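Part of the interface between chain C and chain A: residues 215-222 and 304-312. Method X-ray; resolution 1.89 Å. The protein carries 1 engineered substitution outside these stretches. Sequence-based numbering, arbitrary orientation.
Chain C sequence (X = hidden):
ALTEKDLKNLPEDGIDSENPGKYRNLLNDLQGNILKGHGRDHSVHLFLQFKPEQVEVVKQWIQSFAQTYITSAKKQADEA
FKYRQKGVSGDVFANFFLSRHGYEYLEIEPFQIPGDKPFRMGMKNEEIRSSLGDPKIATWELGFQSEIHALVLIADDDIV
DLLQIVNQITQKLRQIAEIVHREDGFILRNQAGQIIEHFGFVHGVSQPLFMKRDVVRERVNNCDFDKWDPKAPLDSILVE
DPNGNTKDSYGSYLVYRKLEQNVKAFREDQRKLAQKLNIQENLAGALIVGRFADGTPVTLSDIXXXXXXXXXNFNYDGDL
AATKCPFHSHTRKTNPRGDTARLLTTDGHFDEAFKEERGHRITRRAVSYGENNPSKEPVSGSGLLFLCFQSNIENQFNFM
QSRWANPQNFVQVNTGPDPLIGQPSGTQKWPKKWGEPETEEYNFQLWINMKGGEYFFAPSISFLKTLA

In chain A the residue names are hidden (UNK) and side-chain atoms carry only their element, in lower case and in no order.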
# COMPACT_ATOMS: atom_id res chain seq x y z
N VAL C 215 19.95 22.41 -11.74
CA VAL C 215 20.51 22.78 -13.04
C VAL C 215 20.78 21.54 -13.91
O VAL C 215 20.38 21.48 -15.07
CB VAL C 215 21.81 23.61 -12.87
CG1 VAL C 215 22.48 23.85 -14.21
CG2 VAL C 215 21.51 24.95 -12.22
N VAL C 216 21.45 20.55 -13.34
CA VAL C 216 21.80 19.36 -14.08
C VAL C 216 20.54 18.53 -14.45
O VAL C 216 20.42 18.08 -15.58
CB VAL C 216 22.81 18.52 -13.30
CG1 VAL C 216 23.05 17.17 -13.97
CG2 VAL C 216 24.13 19.26 -13.21
N ARG C 217 19.62 18.37 -13.50
CA ARG C 217 18.35 17.66 -13.79
C ARG C 217 17.65 18.31 -14.96
O ARG C 217 17.19 17.63 -15.87
CB ARG C 217 17.43 17.65 -12.59
CG ARG C 217 16.12 16.84 -12.83
CD ARG C 217 15.08 17.10 -11.80
NE ARG C 217 14.70 18.51 -11.92
CZ ARG C 217 14.87 19.45 -10.98
NH1 ARG C 217 15.39 19.15 -9.80
NH2 ARG C 217 14.52 20.70 -11.24
N GLU C 218 17.54 19.64 -14.93
CA GLU C 218 16.88 20.35 -16.00
C GLU C 218 17.60 20.19 -17.33
O GLU C 218 16.97 19.93 -18.34
CB GLU C 218 16.69 21.84 -15.61
CG GLU C 218 15.80 22.62 -16.50
CD GLU C 218 14.35 22.32 -16.22
OE1 GLU C 218 14.08 21.48 -15.33
OE2 GLU C 218 13.51 22.89 -16.93
N ARG C 219 18.92 20.35 -17.32
CA ARG C 219 19.70 20.24 -18.54
C ARG C 219 19.57 18.81 -19.18
O ARG C 219 19.36 18.64 -20.40
CB ARG C 219 21.17 20.58 -18.24
CG ARG C 219 21.94 20.82 -19.52
CD ARG C 219 23.35 21.44 -19.30
NE ARG C 219 24.11 20.68 -18.34
CZ ARG C 219 24.91 21.20 -17.40
NH1 ARG C 219 25.07 22.51 -17.22
NH2 ARG C 219 25.50 20.37 -16.57
N VAL C 220 19.70 17.80 -18.34
CA VAL C 220 19.70 16.40 -18.76
C VAL C 220 18.30 15.94 -19.23
O VAL C 220 18.17 15.29 -20.26
CB VAL C 220 20.12 15.44 -17.61
CG1 VAL C 220 19.85 13.97 -17.98
CG2 VAL C 220 21.59 15.61 -17.26
N ASN C 221 17.27 16.31 -18.49
CA ASN C 221 15.92 15.78 -18.69
C ASN C 221 14.94 16.69 -19.39
O ASN C 221 13.82 16.25 -19.72
CB ASN C 221 15.33 15.39 -17.34
CG ASN C 221 16.11 14.26 -16.73
OD1 ASN C 221 16.12 13.14 -17.27
ND2 ASN C 221 16.87 14.57 -15.68
N ASN C 222 15.32 17.95 -19.57
CA ASN C 222 14.45 18.91 -20.26
C ASN C 222 15.14 19.60 -21.45
O ASN C 222 14.91 20.80 -21.71
CB ASN C 222 13.92 19.97 -19.27
CG ASN C 222 12.51 20.44 -19.61
OD1 ASN C 222 11.88 19.93 -20.56
ND2 ASN C 222 12.00 21.37 -18.82
N UNK A 304 23.34 11.58 -10.19
CA UNK A 304 22.01 11.16 -10.58
C UNK A 304 21.01 12.32 -10.59
O UNK A 304 21.16 13.28 -9.83
c UNK A 304 22.35 10.61 -8.31
c UNK A 304 21.61 10.16 -9.49
c UNK A 304 23.64 11.22 -8.79
N UNK A 305 20.04 12.26 -11.48
CA UNK A 305 19.02 13.31 -11.57
C UNK A 305 17.66 12.83 -11.11
O UNK A 305 16.77 13.66 -10.93
c UNK A 305 20.21 14.51 -13.42
o UNK A 305 18.49 12.95 -13.93
c UNK A 305 18.91 13.93 -12.98
N UNK A 306 17.51 11.52 -10.91
CA UNK A 306 16.31 10.94 -10.31
C UNK A 306 15.04 11.13 -11.15
O UNK A 306 13.96 11.09 -10.59
c UNK A 306 17.54 9.73 -7.64
c UNK A 306 18.63 9.41 -6.83
c UNK A 306 17.25 11.07 -7.97
o UNK A 306 20.52 10.10 -5.55
c UNK A 306 16.07 11.42 -8.86
c UNK A 306 19.43 10.41 -6.37
c UNK A 306 18.09 12.07 -7.49
c UNK A 306 19.16 11.75 -6.67
N UNK A 307 15.16 11.35 -12.45
CA UNK A 307 13.96 11.42 -13.30
C UNK A 307 13.34 10.05 -13.44
O UNK A 307 14.01 9.06 -13.84
c UNK A 307 14.28 12.02 -14.68
N UNK A 308 12.06 9.96 -13.11
CA UNK A 308 11.33 8.69 -13.15
C UNK A 308 11.32 8.11 -14.57
O UNK A 308 11.51 6.89 -14.73
c UNK A 308 9.88 8.83 -12.62
c UNK A 308 9.09 7.56 -12.84
c UNK A 308 9.90 9.19 -11.14
N UNK A 309 11.12 8.97 -15.57
CA UNK A 309 11.31 8.59 -17.00
C UNK A 309 12.68 9.11 -17.49
O UNK A 309 12.85 10.31 -17.76
c UNK A 309 10.16 9.14 -17.86
c UNK A 309 10.34 8.81 -19.34
o UNK A 309 8.94 8.53 -17.39
N UNK A 310 13.69 8.24 -17.51
CA UNK A 310 15.02 8.69 -17.88
C UNK A 310 15.13 9.12 -19.32
O UNK A 310 14.40 8.63 -20.19
c UNK A 310 13.60 6.79 -17.30
c UNK A 310 15.90 7.44 -17.71
c UNK A 310 15.01 6.37 -17.17
N UNK A 311 16.03 10.06 -19.57
CA UNK A 311 16.25 10.47 -20.94
C UNK A 311 16.99 9.38 -21.74
O UNK A 311 17.82 8.66 -21.19
o UNK A 311 16.90 12.33 -22.33
c UNK A 311 17.02 11.81 -21.01
c UNK A 311 18.49 11.67 -20.64
N UNK A 312 16.68 9.31 -23.04
CA UNK A 312 17.45 8.55 -24.02
C UNK A 312 18.04 9.40 -25.10
O UNK A 312 18.59 8.88 -26.10
o UNK A 312 18.53 5.96 -24.53
c UNK A 312 16.62 7.41 -24.62
c UNK A 312 17.51 6.29 -25.14
n UNK A 312 17.15 5.75 -26.27
O HOH W 1 13.93 12.43 -18.83
O HOH W 2 17.60 10.73 -17.02

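Position 304 has three side-chain carbons that close a ring onto the backbone N. Its CB points away from chain C, and nothing on the helix is touched. The closed ring makes it Pro304(A).

Position 305 has three side-chain atoms. One carbon carries one oxygen and one carbon, so the branch is at CB. The oxygen lies 2.9 Å from ND2 of Asn221(C). The terminal carbon lies 3.7 Å from CA of Arg217(C) and 3.9 Å from CG1 of Val216(C). A branched CB with one hydroxyl and one methyl is threonine, Thr305(A). Its chi1 is p. In this rotamer OG1 accepts a hydrogen bond from ND2 of Asn221(C), while CG2 packs on the helix. It has the largest covered area of any residue here, 91 Å².

Position 306 has one carbon and then a ring of six carbons bearing one oxygen. This is a phenol, so the residue is Tyr306(A). Its ring leads away from the helix and makes no contact. The backbone has a positive phi, 64°, at this point.

Position 307 has a single side-chain carbon. This CB points toward chain C and lies 3.4 Å from OD1 of Asn221(C). One carbon and no more means alanine, Ala307(A).

Position 308 has three carbons, one carrying the other two. It is exposed and out of reach of the helix. The all-carbon fork at CB is valine, Val308(A).

Position 309 again has one carbon carrying one oxygen and one carbon. Its CB, the side-chain atom nearest the helix stretch, lies 7.2 Å from OD1 of Asn221(C). The atoms give Thr309(A). Its part is played by the backbone: its O accepts a hydrogen bond from water 1 at 2.6 Å.

Position 310 has three carbons closing a ring onto N. Its CB points away from chain C. It is Pro310(A), and with no N-H its backbone nitrogen cannot donate.

Position 311 has one carbon carrying one oxygen and one carbon. The terminal carbon lies 3.7 Å from O of Val220(C) and 3.8 Å from CG1 of Val220(C). The residue is Thr311(A), with chi1 t. Its CG2 makes these contacts.

Position 312 has two carbons, the second carrying one oxygen and one nitrogen. This short amide is Asn312(A). It is out of reach of the helix.

The contact centres on Asn221(C), the last residue of the helix. Its ND2 donates to O of Arg217(C) at 3.1 Å as well as to OG1 of Thr305(A), so the amide is tied to its own helix and to chain A. Its OD1 accepts from two waters, each with its O 2.8 Å away. Water 1 links OD1 to O of Thr309(A). Water 2 links it to N of Thr311(A), whose N lies 3.1 Å from the water O. Methyl packing completes the contact: Thr305(A) meets Val216(C) and Arg217(C), and Thr311(A) meets Val220(C). The chain A loop thus follows the last turns of the helix without regular structure of its own.

Chain A (304-312) PTYAVTPTN
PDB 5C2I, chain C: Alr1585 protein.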